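Local coordinates for protein putative HTH-type transcriptional regulator PF0864 (Pyrococcus furiosus, PDB 2IA0) that probably binds specific DNA sequences as a transcriptional regulator of the AsnC family, through a helix-turn-helix domain joined to a dimeric alpha+beta barrel domain, at residues E139-T142 with S143-N146. Sequence-based numbering, arbitrary orientation.
Sequences ENIT and SIPN
Ile141 to Ile144 form a type I beta turn, closed by a hydrogen bond from Ile144 N to Ile141 O of 3.1 Å with an N-H...O angle of 155°. The turn lies between helix 132-140 and strand 147-154. A side chain adds a second tie. Ser143 OG donates to Glu139 O at 2.9 Å, approaching from above the carbonyl plane. Its chi1 of 62° sets the hydroxyl between the backbone N and the carbonyl carbon of Ser143, and this turns it back to the last turn of the helix. Ile141 and Ile144 lie side by side and point the same way, with 4.0 Å between Ile141 CD1 and Ile144 CD1. CG1 of Ile144 stands anti to its carbonyl carbon (chi1 -61°), and the extended branch carries CD1 to 3.2 Å from Asn140 O, a close van der Waals contact and not a hydrogen bond. Both isoleucines also touch Leu82 of strand 76-84. Ile141 meets Leu104 of helix 91-105, while Ile144 packs on Tyr96 and Ile100 of the same helix. Replacing Ile144 with an alanine is likely to cost Ile141 CD1 one apolar neighbour and to weaken the packing on Tyr96 and Ile100. The CB of Thr142 points away from 143-146, and its OG1 donates back to Ile137 O. The chemistry is thus divided: serine and threonine hydroxyls take up carbonyl oxygens near the C-terminal end of the helix, while the two isoleucines pack the turn against helix 91-105 and strand 76-84 within the alpha+beta domain.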
ATOM      1  N   GLU A 139       1.163   0.749 -24.750  1.00 21.59           N
ATOM      2  CA  GLU A 139      -0.230   0.405 -25.039  1.00 22.10           C
ATOM      3  C   GLU A 139      -1.280   1.196 -24.288  1.00 21.85           C
ATOM      4  O   GLU A 139      -2.334   1.514 -24.847  1.00 21.68           O
ATOM      5  CB  GLU A 139      -0.456  -1.091 -24.812  1.00 22.52           C
ATOM      6  CG  GLU A 139      -0.198  -1.902 -26.059  1.00 25.26           C
ATOM      7  CD  GLU A 139       0.352  -3.284 -25.790  1.00 28.78           C
ATOM      8  OE1 GLU A 139      -0.165  -3.967 -24.876  1.00 30.40           O
ATOM      9  OE2 GLU A 139       1.298  -3.695 -26.520  1.00 30.30           O
ATOM     10  N   ASN A 140      -0.979   1.541 -23.044  1.00 22.02           N
ATOM     11  CA  ASN A 140      -1.972   2.118 -22.135  1.00 22.73           C
ATOM     12  C   ASN A 140      -1.641   3.519 -21.612  1.00 23.28           C
ATOM     13  O   ASN A 140      -2.471   4.139 -20.962  1.00 23.60           O
ATOM     14  CB  ASN A 140      -2.202   1.176 -20.947  1.00 22.21           C
ATOM     15  CG  ASN A 140      -2.705  -0.193 -21.368  1.00 23.43           C
ATOM     16  OD1 ASN A 140      -3.810  -0.326 -21.892  1.00 23.77           O
ATOM     17  ND2 ASN A 140      -1.902  -1.227 -21.116  1.00 24.00           N
ATOM     18  N   ILE A 141      -0.436   4.015 -21.887  1.00 24.14           N
ATOM     19  CA  ILE A 141      -0.013   5.330 -21.374  1.00 24.32           C
ATOM     20  C   ILE A 141       0.337   6.352 -22.472  1.00 24.40           C
ATOM     21  O   ILE A 141      -0.170   7.468 -22.465  1.00 24.51           O
ATOM     22  CB  ILE A 141       1.124   5.194 -20.300  1.00 24.51           C
ATOM     23  CG1 ILE A 141       0.659   4.348 -19.079  1.00 24.12           C
ATOM     24  CG2 ILE A 141       1.713   6.563 -19.901  1.00 24.56           C
ATOM     25  CD1 ILE A 141      -0.556   4.872 -18.282  1.00 20.04           C
ATOM     26  N   THR A 142       1.195   5.981 -23.413  1.00 24.60           N
ATOM     27  CA  THR A 142       1.621   6.931 -24.457  1.00 24.10           C
ATOM     28  C   THR A 142       0.559   7.087 -25.545  1.00 23.90           C
ATOM     29  O   THR A 142       0.632   8.005 -26.380  1.00 23.22           O
ATOM     30  CB  THR A 142       2.983   6.561 -25.080  1.00 24.17           C
ATOM     31  OG1 THR A 142       2.926   5.231 -25.607  1.00 26.39           O
ATOM     32  CG2 THR A 142       4.106   6.670 -24.045  1.00 23.49           C
ATOM     33  N   SER A 143      -0.426   6.187 -25.500  1.00 23.58           N
ATOM     34  CA  SER A 143      -1.658   6.269 -26.274  1.00 23.39           C
ATOM     35  C   SER A 143      -2.717   7.237 -25.695  1.00 23.41           C
ATOM     36  O   SER A 143      -3.689   7.563 -26.379  1.00 23.40           O
ATOM     37  CB  SER A 143      -2.274   4.878 -26.345  1.00 23.71           C
ATOM     38  OG  SER A 143      -2.607   4.425 -25.043  1.00 23.79           O
ATOM     39  N   ILE A 144      -2.564   7.663 -24.439  1.00 23.05           N
ATOM     40  CA  ILE A 144      -3.494   8.635 -23.857  1.00 22.94           C
ATOM     41  C   ILE A 144      -3.269  10.035 -24.461  1.00 23.53           C
ATOM     42  O   ILE A 144      -2.178  10.606 -24.298  1.00 23.95           O
ATOM     43  CB  ILE A 144      -3.395   8.698 -22.302  1.00 22.56           C
ATOM     44  CG1 ILE A 144      -3.736   7.354 -21.659  1.00 22.05           C
ATOM     45  CG2 ILE A 144      -4.289   9.810 -21.723  1.00 22.40           C
ATOM     46  CD1 ILE A 144      -3.096   7.193 -20.270  1.00 18.65           C
ATOM     47  N   PRO A 145      -4.292  10.593 -25.157  1.00 23.71           N
ATOM     48  CA  PRO A 145      -4.187  11.939 -25.750  1.00 23.86           C
ATOM     49  C   PRO A 145      -4.221  13.074 -24.727  1.00 23.74           C
ATOM     50  O   PRO A 145      -4.787  12.925 -23.640  1.00 24.18           O
ATOM     51  CB  PRO A 145      -5.424  12.035 -26.680  1.00 23.99           C
ATOM     52  CG  PRO A 145      -5.984  10.654 -26.766  1.00 23.89           C
ATOM     53  CD  PRO A 145      -5.602   9.988 -25.454  1.00 23.79           C
ATOM     54  N   ASN A 146      -3.610  14.195 -25.089  1.00 23.47           N
ATOM     55  CA  ASN A 146      -3.668  15.429 -24.306  1.00 23.42           C
ATOM     56  C   ASN A 146      -2.893  15.384 -22.983  1.00 23.01           C
ATOM     57  O   ASN A 146      -3.252  16.052 -22.007  1.00 22.69           O
ATOM     58  CB  ASN A 146      -5.127  15.886 -24.113  1.00 23.82           C
ATOM     59  CG  ASN A 146      -5.773  16.342 -25.416  1.00 24.59           C
ATOM     60  OD1 ASN A 146      -5.108  16.874 -26.308  1.00 26.75           O
ATOM     61  ND2 ASN A 146      -7.069  16.137 -25.527  1.00 26.18           N
TER